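Lmo2470 protein (Listeria monocytogenes EGD-e, PDB 5HL3) is a calcium-binding leucine-rich-repeat internalin that interacts with host afadin and facilitates crossing of the basement membrane by the bacterium. Local coordinates at residues L204-D209 and T229-T234; K215-N220 and S238-N243; H223-G228 and Y246-E251; C280-P285 and Y354-T359. All coordinates share one frame; numbering follows the deposited sequence.

Contact 1: residues L204-D209 and T229-T234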
loop_
_atom_site.group_PDB
_atom_site.type_symbol
_atom_site.label_atom_id
_atom_site.label_comp_id
_atom_site.label_asym_id
_atom_site.label_seq_id
_atom_site.Cartn_x
_atom_site.Cartn_y
_atom_site.Cartn_z
ATOM N N LEU A 204 7.052 8.000 -0.771
ATOM C CA LEU A 204 7.996 7.863 -1.869
ATOM C C LEU A 204 8.255 9.174 -2.594
ATOM O O LEU A 204 7.315 9.912 -2.884
ATOM C CB LEU A 204 7.502 6.814 -2.894
ATOM C CG LEU A 204 7.318 5.385 -2.365
ATOM C CD1 LEU A 204 6.553 4.567 -3.377
ATOM C CD2 LEU A 204 8.666 4.760 -2.089
ATOM N N THR A 205 9.522 9.425 -2.951
ATOM C CA THR A 205 9.849 10.594 -3.764
ATOM C C THR A 205 10.167 10.240 -5.216
ATOM O O THR A 205 10.241 11.116 -6.082
ATOM C CB THR A 205 11.018 11.424 -3.189
ATOM O OG1 THR A 205 12.148 10.587 -3.015
ATOM C CG2 THR A 205 10.643 12.010 -1.878
ATOM N N ASN A 206 10.343 8.949 -5.489
ATOM C CA ASN A 206 10.565 8.433 -6.856
ATOM C C ASN A 206 10.510 6.915 -6.735
ATOM O O ASN A 206 10.280 6.383 -5.645
ATOM C CB ASN A 206 11.920 8.894 -7.438
ATOM C CG ASN A 206 11.869 9.159 -8.934
ATOM O OD1 ASN A 206 11.036 8.630 -9.652
ATOM N ND2 ASN A 206 12.703 10.083 -9.377
ATOM N N THR A 207 10.707 6.231 -7.853
ATOM C CA THR A 207 10.912 4.784 -7.832
ATOM C C THR A 207 12.064 4.498 -8.782
ATOM O O THR A 207 12.410 5.334 -9.639
ATOM C CB THR A 207 9.705 3.930 -8.297
ATOM O OG1 THR A 207 9.607 3.904 -9.729
ATOM C CG2 THR A 207 8.425 4.383 -7.705
ATOM N N PRO A 208 12.665 3.309 -8.669
ATOM C CA PRO A 208 13.598 2.922 -9.714
ATOM C C PRO A 208 12.895 2.764 -11.069
ATOM O O PRO A 208 11.653 2.579 -11.128
ATOM C CB PRO A 208 14.113 1.551 -9.241
ATOM C CG PRO A 208 13.862 1.531 -7.773
ATOM C CD PRO A 208 12.576 2.310 -7.596
ATOM N N ASP A 209 13.678 2.775 -12.139
ATOM C CA ASP A 209 13.156 2.482 -13.472
ATOM C C ASP A 209 13.187 0.974 -13.546
ATOM O O ASP A 209 14.113 0.372 -14.085
ATOM C CB ASP A 209 14.047 3.105 -14.540
ATOM C CG ASP A 209 13.527 2.884 -15.944
ATOM O OD1 ASP A 209 12.370 2.431 -16.121
ATOM O OD2 ASP A 209 14.275 3.178 -16.904
ATOM N N THR A 229 9.357 16.017 -11.301
ATOM C CA THR A 229 9.355 14.949 -12.309
ATOM C C THR A 229 9.699 13.633 -11.629
ATOM O O THR A 229 10.272 13.624 -10.533
ATOM C CB THR A 229 10.358 15.201 -13.421
ATOM O OG1 THR A 229 11.666 15.162 -12.882
ATOM C CG2 THR A 229 10.111 16.521 -14.080
HETATM N N MSE A 230 9.296 12.535 -12.244
HETATM C CA MSE A 230 9.629 11.192 -11.746
HETATM C C MSE A 230 10.277 10.411 -12.865
HETATM O O MSE A 230 10.353 10.845 -14.012
HETATM C CB MSE A 230 8.409 10.465 -11.183
HETATM C CG MSE A 230 7.372 10.205 -12.274
HETATM SE SE MSE A 230 5.888 9.134 -11.608
HETATM C CE MSE A 230 6.902 7.502 -11.302
ATOM N N VAL A 231 10.723 9.217 -12.529
ATOM C CA VAL A 231 11.304 8.324 -13.504
ATOM C C VAL A 231 10.333 8.073 -14.668
ATOM O O VAL A 231 9.125 7.925 -14.457
ATOM C CB VAL A 231 11.688 6.987 -12.814
ATOM C CG1 VAL A 231 10.502 6.254 -12.240
ATOM C CG2 VAL A 231 12.451 6.098 -13.748
ATOM N N ASN A 232 10.864 8.035 -15.874
ATOM C CA ASN A 232 10.068 7.812 -17.087
ATOM C C ASN A 232 10.282 6.365 -17.503
ATOM O O ASN A 232 11.214 6.063 -18.235
ATOM C CB ASN A 232 10.459 8.825 -18.159
ATOM C CG ASN A 232 9.449 8.929 -19.307
ATOM O OD1 ASN A 232 8.436 8.255 -19.323
ATOM N ND2 ASN A 232 9.761 9.788 -20.292
ATOM N N TYR A 233 9.435 5.476 -16.981
ATOM C CA TYR A 233 9.629 4.032 -17.104
ATOM C C TYR A 233 9.931 3.578 -18.503
ATOM O O TYR A 233 9.223 3.921 -19.455
ATOM C CB TYR A 233 8.412 3.261 -16.587
ATOM C CG TYR A 233 8.114 3.470 -15.136
ATOM C CD1 TYR A 233 8.980 3.022 -14.160
ATOM C CD2 TYR A 233 6.958 4.123 -14.722
ATOM C CE1 TYR A 233 8.696 3.198 -12.829
ATOM C CE2 TYR A 233 6.673 4.321 -13.392
ATOM C CZ TYR A 233 7.549 3.873 -12.442
ATOM O OH TYR A 233 7.285 4.070 -11.117
ATOM N N THR A 234 10.984 2.768 -18.646
ATOM C CA THR A 234 11.398 2.262 -19.945
ATOM C C THR A 234 11.102 0.776 -20.190
ATOM O O THR A 234 11.182 0.342 -21.346
ATOM C CB THR A 234 12.920 2.471 -20.166
ATOM O OG1 THR A 234 13.658 1.809 -19.135
ATOM C CG2 THR A 234 13.287 3.937 -20.173
HETATM O O HOH W 1 14.434 -0.476 -16.971
#
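Asn206 OD1 takes the backbone N-H of Val231 at 3.0 Å, on a lone pair in the plane of the amide. The two segments are successive non-strand turns of the leucine-rich-repeat coil, and their directions differ by 19°. The same OD1 also accepts a weak bond from the N-H of Thr207, so one side-chain oxygen ties its own chain to the next turn. Thr207 follows and is buried. Its OG1 lies between the backbone N and the carbonyl carbon (chi1 79°), where it gives its proton to Pro208 O at 2.8 Å. That leaves Thr207 OG1 to accept from Tyr233 OH at 2.7 Å. The Tyr233 side chain crosses that of Thr207 at about a right angle. Pro208 O sits at the edge of the Tyr233 ring, 3.5 Å from CE1. The Pro208 side chain turns to the preceding repeat, touching Ile185 and Asp187. Val231 fills the middle, with CG1 against Thr207 O and CG2 3.5 Å from Asp209 CB. Asp209 closes the segment, both carboxylate oxygens met on the syn side. Asp209 OD1 accepts from Thr234 N at 2.9 Å, and Asp209 OD2 from Thr234 OG1 at 2.7 Å.

Contact 2: residues K215-N220 and S238-N243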
loop_
_atom_site.group_PDB
_atom_site.type_symbol
_atom_site.label_atom_id
_atom_site.label_comp_id
_atom_site.label_asym_id
_atom_site.label_seq_id
_atom_site.Cartn_x
_atom_site.Cartn_y
_atom_site.Cartn_z
ATOM N N LYS A 215 5.724 -8.213 -16.165
ATOM C CA LYS A 215 4.315 -8.591 -16.083
ATOM C C LYS A 215 3.482 -7.623 -15.262
ATOM O O LYS A 215 2.296 -7.835 -15.101
ATOM C CB LYS A 215 4.191 -10.005 -15.519
ATOM C CG LYS A 215 4.698 -11.063 -16.508
ATOM C CD LYS A 215 4.636 -12.450 -15.934
ATOM C CE LYS A 215 4.729 -13.549 -16.965
ATOM N NZ LYS A 215 4.530 -14.825 -16.208
ATOM N N LEU A 216 4.099 -6.572 -14.734
ATOM C CA LEU A 216 3.350 -5.624 -13.891
ATOM C C LEU A 216 2.279 -4.902 -14.703
ATOM O O LEU A 216 2.585 -4.264 -15.712
ATOM C CB LEU A 216 4.329 -4.602 -13.306
ATOM C CG LEU A 216 3.734 -3.680 -12.229
ATOM C CD1 LEU A 216 3.441 -4.445 -10.972
ATOM C CD2 LEU A 216 4.690 -2.540 -11.949
ATOM N N THR A 217 1.026 -4.998 -14.256
ATOM C CA THR A 217 -0.092 -4.326 -14.939
ATOM C C THR A 217 -0.614 -3.133 -14.154
ATOM O O THR A 217 -1.093 -2.183 -14.750
ATOM C CB THR A 217 -1.280 -5.292 -15.227
ATOM O OG1 THR A 217 -1.842 -5.787 -14.011
ATOM C CG2 THR A 217 -0.826 -6.430 -16.143
ATOM N N ASP A 218 -0.554 -3.199 -12.831
ATOM C CA ASP A 218 -1.152 -2.161 -11.977
ATOM C C ASP A 218 -0.154 -1.685 -10.939
ATOM O O ASP A 218 0.299 -2.482 -10.112
ATOM C CB ASP A 218 -2.398 -2.715 -11.278
ATOM C CG ASP A 218 -3.496 -3.056 -12.232
ATOM O OD1 ASP A 218 -3.364 -3.990 -13.034
ATOM O OD2 ASP A 218 -4.540 -2.392 -12.195
ATOM N N LEU A 219 0.178 -0.402 -10.989
ATOM C CA LEU A 219 1.138 0.218 -10.077
ATOM C C LEU A 219 0.421 1.411 -9.463
ATOM O O LEU A 219 0.145 2.391 -10.160
ATOM C CB LEU A 219 2.413 0.622 -10.821
ATOM C CG LEU A 219 3.502 1.334 -10.028
ATOM C CD1 LEU A 219 3.883 0.552 -8.788
ATOM C CD2 LEU A 219 4.713 1.558 -10.883
ATOM N N ASN A 220 0.180 1.366 -8.160
ATOM C CA ASN A 220 -0.568 2.436 -7.490
ATOM C C ASN A 220 0.382 3.254 -6.629
ATOM O O ASN A 220 0.901 2.756 -5.647
ATOM C CB ASN A 220 -1.707 1.840 -6.642
ATOM C CG ASN A 220 -2.624 2.903 -6.100
ATOM O OD1 ASN A 220 -2.289 4.087 -6.115
ATOM N ND2 ASN A 220 -3.760 2.503 -5.598
ATOM N N SER A 238 3.845 -4.477 -19.734
ATOM C CA SER A 238 2.490 -4.929 -19.406
ATOM C C SER A 238 1.660 -3.866 -18.684
ATOM O O SER A 238 0.492 -4.110 -18.356
ATOM C CB SER A 238 2.543 -6.197 -18.550
ATOM O OG SER A 238 3.164 -7.272 -19.259
ATOM N N LEU A 239 2.242 -2.686 -18.425
ATOM C CA LEU A 239 1.547 -1.694 -17.609
ATOM C C LEU A 239 0.220 -1.255 -18.241
ATOM O O LEU A 239 0.175 -0.895 -19.426
ATOM C CB LEU A 239 2.434 -0.492 -17.389
ATOM C CG LEU A 239 1.976 0.512 -16.317
ATOM C CD1 LEU A 239 1.961 -0.086 -14.927
ATOM C CD2 LEU A 239 2.893 1.733 -16.406
ATOM N N GLU A 240 -0.821 -1.285 -17.424
ATOM C CA GLU A 240 -2.171 -0.829 -17.818
ATOM C C GLU A 240 -2.645 0.361 -16.993
ATOM O O GLU A 240 -3.371 1.223 -17.513
ATOM C CB GLU A 240 -3.196 -1.967 -17.678
ATOM C CG GLU A 240 -2.941 -3.184 -18.574
ATOM C CD GLU A 240 -3.844 -4.397 -18.289
ATOM O OE1 GLU A 240 -4.720 -4.368 -17.383
ATOM O OE2 GLU A 240 -3.696 -5.411 -19.021
ATOM N N SER A 241 -2.273 0.416 -15.715
ATOM C CA SER A 241 -2.718 1.497 -14.839
ATOM C C SER A 241 -1.592 1.943 -13.940
ATOM O O SER A 241 -1.025 1.139 -13.196
ATOM C CB SER A 241 -3.905 1.076 -13.971
ATOM O OG SER A 241 -4.310 2.163 -13.137
ATOM N N LEU A 242 -1.287 3.234 -13.991
ATOM C CA LEU A 242 -0.307 3.863 -13.101
ATOM C C LEU A 242 -1.045 4.995 -12.400
ATOM O O LEU A 242 -1.344 6.035 -13.012
ATOM C CB LEU A 242 0.888 4.397 -13.892
ATOM C CG LEU A 242 1.937 5.220 -13.141
ATOM C CD1 LEU A 242 2.540 4.398 -12.035
ATOM C CD2 LEU A 242 3.036 5.679 -14.079
ATOM N N ASN A 243 -1.303 4.834 -11.116
ATOM C CA ASN A 243 -2.064 5.841 -10.374
ATOM C C ASN A 243 -1.098 6.817 -9.733
ATOM O O ASN A 243 -0.332 6.434 -8.873
ATOM C CB ASN A 243 -2.970 5.173 -9.335
ATOM C CG ASN A 243 -3.995 6.140 -8.756
ATOM O OD1 ASN A 243 -3.754 7.358 -8.669
ATOM N ND2 ASN A 243 -5.121 5.627 -8.360
HETATM O O HOH W 2 5.088 -4.342 -17.079
HETATM O O HOH W 3 -5.326 -3.682 -14.825
HETATM O O HOH W 4 -3.038 1.731 -10.565
#
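Strands 218-220 and 241-243 run parallel, with axes 4.8 Å apart and directions only 2° apart. They are neighbours in the long parallel sheet of the leucine-rich-repeat domain, one strand from each of two successive repeats. Asp218 pairs with Ser241, Leu219 with Leu242 and Asn220 with Asn243. Leu219 uses both its backbone groups: its N-H goes to Ser241 O at 2.9 Å, and its O accepts from Asn243 N at 3.0 Å. Just before the strands, Thr217 O accepts from Glu240 N at 2.8 Å and also from Ser241 N, so one oxygen holds two N-H groups. Further back, a water bridges Leu216 O and Ser238 N.

On the buried face, Leu219 and Leu242 lie side by side and point the same way, both with CG anti to the backbone N. Leu242 CD1 touches Leu219 CD2 at 3.8 Å. Strand 196-198 flanks strand 218-220 on its other edge, with Leu197 against Leu219. On the opposite face, Asn220 and Asn243 also run side by side, their amide planes 3° apart. Each OD1 is held by a backbone N-H two residues on, Arg222 and Asp245 respectively. Asp218 OD1 and Glu240 OE1 are like charges 4.6 Å apart, a closeness that probably costs some repulsion. A water between them, donating to Asp218 OD1 and to Glu240 OE1 at 2.7 Å each, may ease it.

Contact 3: residues H223-G228 and Y246-E251; sequences HNNLTG and YNFLTE
Asn247 OD1 is gripped by backbone N-H groups of the preceding repeat. Leu226 N donates to it at 3.1 Å with an N-H...O angle of 159°, and Asn224 N adds a weak bond. This is the asparagine of the leucine-rich-repeat consensus, whose side chain reaches into the adjacent turn. CG is anti to the carbonyl carbon (chi1 -77°), which turns the amide toward Asn224 and Leu226. The other end of the amide, ND2, donates to Leu221 O and Leu244 O. Asn224 occupies the equivalent place one repeat earlier, and its ND2 also binds Leu221 O.

At the start of the segments, His223 has two conformers. In one of them its ring plane is 1° from that of Tyr246, but the rings are offset with little overlap. Tyr246 CB then lies over the centre of the imidazole face of His223, 3.5 Å from the ring centroid. This stacking is doubtful for the other conformer.

Strands 227-228 and 248-249 form a short parallel pair. Phe248 N donates to Leu226 O at 2.7 Å, and Phe248 O receives Gly228 N at 2.9 Å. Beyond the pair, Thr250 N donates to Gly228 O at 2.8 Å. The Phe248 ring has Asn224 O in its plane, at the edge. Leu226 CB packs on Leu249 CD2 at 4.0 Å.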
loop_
_atom_site.group_PDB
_atom_site.type_symbol
_atom_site.label_atom_id
_atom_site.label_comp_id
_atom_site.label_asym_id
_atom_site.label_seq_id
_atom_site.Cartn_x
_atom_site.Cartn_y
_atom_site.Cartn_z
ATOM N N HIS A 223 -1.062 9.346 -3.518
ATOM C CA HIS A 223 -0.750 9.867 -2.198
ATOM C C HIS A 223 0.665 9.522 -1.734
ATOM O O HIS A 223 0.860 8.981 -0.651
ATOM C CB HIS A 223 -1.810 9.437 -1.156
ATOM C CG HIS A 223 -2.969 10.385 -1.035
ATOM N ND1 HIS A 223 -2.809 11.706 -0.665
ATOM C CD2 HIS A 223 -4.303 10.199 -1.190
ATOM C CE1 HIS A 223 -3.990 12.294 -0.610
ATOM N NE2 HIS A 223 -4.911 11.406 -0.930
ATOM N N ASN A 224 1.659 9.863 -2.546
ATOM C CA ASN A 224 3.065 9.762 -2.148
ATOM C C ASN A 224 3.627 11.190 -2.187
ATOM O O ASN A 224 2.861 12.164 -2.106
ATOM C CB ASN A 224 3.780 8.742 -3.032
ATOM C CG ASN A 224 3.633 7.345 -2.485
ATOM O OD1 ASN A 224 4.358 6.967 -1.590
ATOM N ND2 ASN A 224 2.671 6.620 -2.961
ATOM N N ASN A 225 4.950 11.300 -2.255
ATOM C CA ASN A 225 5.627 12.601 -2.281
ATOM C C ASN A 225 6.386 12.789 -3.602
ATOM O O ASN A 225 7.455 13.410 -3.640
ATOM C CB ASN A 225 6.600 12.714 -1.098
ATOM C CG ASN A 225 5.895 12.829 0.231
ATOM O OD1 ASN A 225 4.828 13.407 0.348
ATOM N ND2 ASN A 225 6.520 12.264 1.268
ATOM N N LEU A 226 5.846 12.261 -4.696
ATOM C CA LEU A 226 6.506 12.404 -6.013
ATOM C C LEU A 226 6.438 13.872 -6.399
ATOM O O LEU A 226 5.349 14.441 -6.494
ATOM C CB LEU A 226 5.790 11.531 -7.045
ATOM C CG LEU A 226 5.674 10.049 -6.689
ATOM C CD1 LEU A 226 4.772 9.349 -7.695
ATOM C CD2 LEU A 226 7.000 9.373 -6.601
ATOM N N THR A 227 7.588 14.494 -6.637
ATOM C CA THR A 227 7.672 15.943 -6.747
ATOM C C THR A 227 8.417 16.383 -7.987
ATOM O O THR A 227 9.534 15.920 -8.264
ATOM C CB THR A 227 8.368 16.508 -5.477
ATOM O OG1 THR A 227 7.639 16.108 -4.308
ATOM C CG2 THR A 227 8.449 18.016 -5.508
ATOM N N GLY A 228 7.780 17.245 -8.767
ATOM C CA GLY A 228 8.400 17.786 -9.976
ATOM C C GLY A 228 8.300 16.792 -11.111
ATOM O O GLY A 228 7.303 16.735 -11.834
ATOM N N TYR A 246 -2.867 12.717 -6.445
ATOM C CA TYR A 246 -2.434 13.284 -5.168
ATOM C C TYR A 246 -0.917 13.164 -4.926
ATOM O O TYR A 246 -0.440 12.798 -3.851
ATOM C CB TYR A 246 -3.289 12.783 -3.993
ATOM C CG TYR A 246 -4.669 13.378 -3.956
ATOM C CD1 TYR A 246 -4.846 14.721 -3.607
ATOM C CD2 TYR A 246 -5.793 12.637 -4.290
ATOM C CE1 TYR A 246 -6.103 15.307 -3.573
ATOM C CE2 TYR A 246 -7.067 13.229 -4.248
ATOM C CZ TYR A 246 -7.198 14.541 -3.900
ATOM O OH TYR A 246 -8.462 15.123 -3.857
ATOM N N ASN A 247 -0.165 13.550 -5.941
ATOM C CA ASN A 247 1.285 13.765 -5.832
ATOM C C ASN A 247 1.573 15.220 -6.212
ATOM O O ASN A 247 0.637 16.039 -6.216
ATOM C CB ASN A 247 2.062 12.715 -6.641
ATOM C CG ASN A 247 2.107 11.381 -5.928
ATOM O OD1 ASN A 247 2.932 11.169 -5.050
ATOM N ND2 ASN A 247 1.230 10.467 -6.318
ATOM N N PHE A 248 2.843 15.535 -6.462
ATOM C CA PHE A 248 3.304 16.934 -6.638
ATOM C C PHE A 248 4.091 17.083 -7.907
ATOM O O PHE A 248 5.062 17.858 -7.975
ATOM C CB PHE A 248 4.111 17.333 -5.369
ATOM C CG PHE A 248 3.322 17.099 -4.109
ATOM C CD1 PHE A 248 2.485 18.080 -3.615
ATOM C CD2 PHE A 248 3.317 15.844 -3.499
ATOM C CE1 PHE A 248 1.681 17.843 -2.515
ATOM C CE2 PHE A 248 2.499 15.602 -2.411
ATOM C CZ PHE A 248 1.674 16.597 -1.926
ATOM N N LEU A 249 3.651 16.375 -8.950
ATOM C CA LEU A 249 4.348 16.419 -10.225
ATOM C C LEU A 249 3.944 17.630 -11.049
ATOM O O LEU A 249 2.770 18.021 -11.092
ATOM C CB LEU A 249 4.010 15.152 -11.031
ATOM C CG LEU A 249 4.489 13.844 -10.390
ATOM C CD1 LEU A 249 3.893 12.666 -11.169
ATOM C CD2 LEU A 249 6.011 13.755 -10.382
ATOM N N THR A 250 4.930 18.198 -11.747
ATOM C CA THR A 250 4.687 19.283 -12.731
ATOM C C THR A 250 4.710 18.757 -14.176
ATOM O O THR A 250 4.363 19.499 -15.097
ATOM C CB THR A 250 5.675 20.431 -12.526
ATOM O OG1 THR A 250 7.005 19.937 -12.655
ATOM C CG2 THR A 250 5.453 21.115 -11.195
ATOM N N GLU A 251 5.081 17.489 -14.347
ATOM C CA GLU A 251 5.132 16.820 -15.642
ATOM C C GLU A 251 4.945 15.341 -15.378
ATOM O O GLU A 251 5.477 14.819 -14.398
ATOM C CB GLU A 251 6.473 17.065 -16.373
ATOM C CG GLU A 251 6.514 16.545 -17.811
ATOM C CD GLU A 251 7.792 16.847 -18.533
ATOM O OE1 GLU A 251 8.873 16.618 -17.934
ATOM O OE2 GLU A 251 7.724 17.277 -19.719
HETATM O O HOH W 5 -0.460 13.414 -1.215
#

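Contact 4: residues C280-P285 and Y354-T359. With CA (calcium ion), chain H.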
loop_
_atom_site.group_PDB
_atom_site.type_symbol
_atom_site.label_atom_id
_atom_site.label_comp_id
_atom_site.label_asym_id
_atom_site.label_seq_id
_atom_site.Cartn_x
_atom_site.Cartn_y
_atom_site.Cartn_z
ATOM N N CYS A 280 2.776 37.635 -15.903
ATOM C CA CYS A 280 3.633 36.569 -15.432
ATOM C C CYS A 280 3.261 35.280 -16.159
ATOM O O CYS A 280 2.104 34.859 -16.145
ATOM C CB CYS A 280 3.453 36.423 -13.932
ATOM S SG CYS A 280 4.563 35.222 -13.183
ATOM N N THR A 281 4.252 34.662 -16.797
ATOM C CA THR A 281 4.037 33.463 -17.596
ATOM C C THR A 281 4.753 32.290 -16.957
ATOM O O THR A 281 5.853 32.428 -16.445
ATOM C CB THR A 281 4.515 33.715 -19.039
ATOM O OG1 THR A 281 3.722 34.771 -19.602
ATOM C CG2 THR A 281 4.398 32.484 -19.886
ATOM N N ILE A 282 4.112 31.128 -16.989
ATOM C CA ILE A 282 4.638 29.895 -16.426
ATOM C C ILE A 282 4.621 28.757 -17.441
ATOM O O ILE A 282 3.792 28.728 -18.368
ATOM C CB ILE A 282 3.817 29.404 -15.174
ATOM C CG1 ILE A 282 2.325 29.185 -15.519
ATOM C CG2 ILE A 282 3.967 30.396 -14.029
ATOM C CD1 ILE A 282 1.529 28.423 -14.483
ATOM N N ASP A 283 5.524 27.816 -17.213
ATOM C CA ASP A 283 5.492 26.504 -17.854
ATOM C C ASP A 283 4.667 25.587 -16.943
ATOM O O ASP A 283 4.709 25.704 -15.713
ATOM C CB ASP A 283 6.903 25.918 -17.993
ATOM C CG ASP A 283 7.774 26.677 -18.935
ATOM O OD1 ASP A 283 7.285 27.355 -19.854
ATOM O OD2 ASP A 283 9.016 26.576 -18.753
ATOM N N LEU A 284 3.891 24.695 -17.535
ATOM C CA LEU A 284 3.136 23.705 -16.736
ATOM C C LEU A 284 2.882 22.481 -17.576
ATOM O O LEU A 284 1.774 22.282 -18.070
ATOM C CB LEU A 284 1.854 24.312 -16.162
ATOM C CG LEU A 284 1.123 23.493 -15.087
ATOM C CD1 LEU A 284 2.046 23.094 -13.964
ATOM C CD2 LEU A 284 -0.080 24.283 -14.580
ATOM N N PRO A 285 3.926 21.652 -17.757
ATOM C CA PRO A 285 3.807 20.564 -18.714
ATOM C C PRO A 285 2.630 19.630 -18.449
ATOM O O PRO A 285 1.971 19.192 -19.393
ATOM C CB PRO A 285 5.168 19.871 -18.634
ATOM C CG PRO A 285 6.114 20.988 -18.261
ATOM C CD PRO A 285 5.318 21.791 -17.255
ATOM N N TYR A 354 -1.268 24.742 -8.683
ATOM C CA TYR A 354 0.171 25.019 -8.687
ATOM C C TYR A 354 0.433 26.415 -8.172
ATOM O O TYR A 354 -0.118 27.376 -8.694
ATOM C CB TYR A 354 0.750 24.804 -10.098
ATOM C CG TYR A 354 0.670 23.343 -10.461
ATOM C CD1 TYR A 354 -0.497 22.791 -10.977
ATOM C CD2 TYR A 354 1.718 22.493 -10.139
ATOM C CE1 TYR A 354 -0.582 21.427 -11.208
ATOM C CE2 TYR A 354 1.644 21.133 -10.400
ATOM C CZ TYR A 354 0.487 20.610 -10.897
ATOM O OH TYR A 354 0.362 19.231 -11.102
ATOM N N ASP A 355 1.359 26.518 -7.228
ATOM C CA ASP A 355 1.663 27.762 -6.542
ATOM C C ASP A 355 3.067 28.242 -6.861
ATOM O O ASP A 355 3.961 27.418 -7.060
ATOM C CB ASP A 355 1.638 27.523 -5.037
ATOM C CG ASP A 355 0.335 27.017 -4.528
ATOM O OD1 ASP A 355 -0.677 27.010 -5.247
ATOM O OD2 ASP A 355 0.347 26.629 -3.355
ATOM N N TRP A 356 3.298 29.552 -6.789
ATOM C CA TRP A 356 4.669 30.086 -6.877
ATOM C C TRP A 356 4.690 31.476 -6.305
ATOM O O TRP A 356 3.659 32.122 -6.173
ATOM C CB TRP A 356 5.236 30.032 -8.314
ATOM C CG TRP A 356 4.671 31.032 -9.298
ATOM C CD1 TRP A 356 5.290 32.163 -9.747
ATOM C CD2 TRP A 356 3.416 30.964 -10.007
ATOM N NE1 TRP A 356 4.502 32.813 -10.660
ATOM C CE2 TRP A 356 3.347 32.096 -10.830
ATOM C CE3 TRP A 356 2.345 30.076 -10.003
ATOM C CZ2 TRP A 356 2.261 32.362 -11.638
ATOM C CZ3 TRP A 356 1.261 30.347 -10.831
ATOM C CH2 TRP A 356 1.226 31.494 -11.614
ATOM N N ASN A 357 5.886 31.916 -5.967
ATOM C CA ASN A 357 6.101 33.253 -5.399
ATOM C C ASN A 357 6.632 34.211 -6.436
ATOM O O ASN A 357 7.502 33.872 -7.234
ATOM C CB ASN A 357 7.080 33.185 -4.215
ATOM C CG ASN A 357 6.513 32.459 -3.018
ATOM O OD1 ASN A 357 5.291 32.358 -2.861
ATOM N ND2 ASN A 357 7.392 31.914 -2.175
ATOM N N VAL A 358 6.097 35.427 -6.418
ATOM C CA VAL A 358 6.490 36.467 -7.354
ATOM C C VAL A 358 6.905 37.717 -6.579
ATOM O O VAL A 358 6.190 38.158 -5.665
ATOM C CB VAL A 358 5.329 36.850 -8.310
ATOM C CG1 VAL A 358 5.721 37.950 -9.281
ATOM C CG2 VAL A 358 4.862 35.618 -9.074
ATOM N N THR A 359 8.073 38.258 -6.944
ATOM C CA THR A 359 8.542 39.539 -6.455
ATOM C C THR A 359 8.267 40.539 -7.584
ATOM O O THR A 359 8.732 40.369 -8.710
ATOM C CB THR A 359 10.055 39.519 -6.125
ATOM O OG1 THR A 359 10.338 38.492 -5.153
ATOM C CG2 THR A 359 10.526 40.908 -5.596
HETATM CA CA CA H . -2.720 26.119 -4.522
HETATM O O HOH W 6 -2.012 25.691 -2.260
HETATM O O HOH W 7 -1.586 23.913 -4.662
HETATM O O HOH W 8 -4.770 25.467 -3.699
HETATM O O HOH W 9 -3.158 28.150 -3.260
#
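Two residues of strand 280-283 meet the Trp356 indole in different ways. Ile282 CG2 lies over one face, offset toward the rim. Ile282 CG2 makes a CH-pi contact there, 3.7 Å from the centroid of the six-membered ring of Trp356. Cys280 SG comes to the edge instead, near the ring plane, and accepts a hydrogen bond from Trp356 NE1 at 3.5 Å. The N-H...S angle is 150°. With Trp356 CG between the backbone N and the carbonyl carbon (chi1 73°), the indole reaches across to both residues. Cys280 SG also touches Val358 CG2 at 4.1 Å.

Leu284 and Tyr354 form a second pair, crossing obliquely. Leu284 CD1 sits over the centre of the Tyr354 phenol face, 3.8 Å from the ring centroid. Leu284 is the N-cap residue of helix 285-292. The Tyr354 hydroxyl is hydrogen-bonded to Leu249 O of the leucine-rich repeats.

The strands share no backbone bonds. Their axes pass 10.4 Å apart at 146°, and the side chains face each other across the interior of the C-terminal beta domain. Leu338 and Val340 of strand 334-345 and Val326 of strand 323-326 also pack on Trp356.

Asp355 points the other way from its neighbours. Asp355 OD1 binds a calcium ion at 2.3 Å, with Asp339, Ser353 and four waters completing the site. The chemistry is thus divided by alternation along one strand: apolar and aromatic groups with a single N-H...S bond inside, and a hydrated calcium site outside.

How the contacts relate
Contacts 2 and 3 join the repeats of strands 218-220 and 241-243; contact 1 joins the first of these to the repeat before it. Contact 2 is the parallel sheet, contact 3 the turn that holds Asn247 with a short strand pair, and contact 1 the return loop. All three are partly buried and rich in hydrogen bonds: mainly backbone bonds in contact 2, mixed bonds in contact 3, and bonds with a side-chain partner in contact 1. Tyr233 of contact 1 packs on Leu219 and Leu242 of contact 2. Contact 4 is a buried, mostly apolar core in the C-terminal domain. Contact 3 touches it through Thr250 and Glu251 on Pro285, whereas contacts 1 and 2 do not.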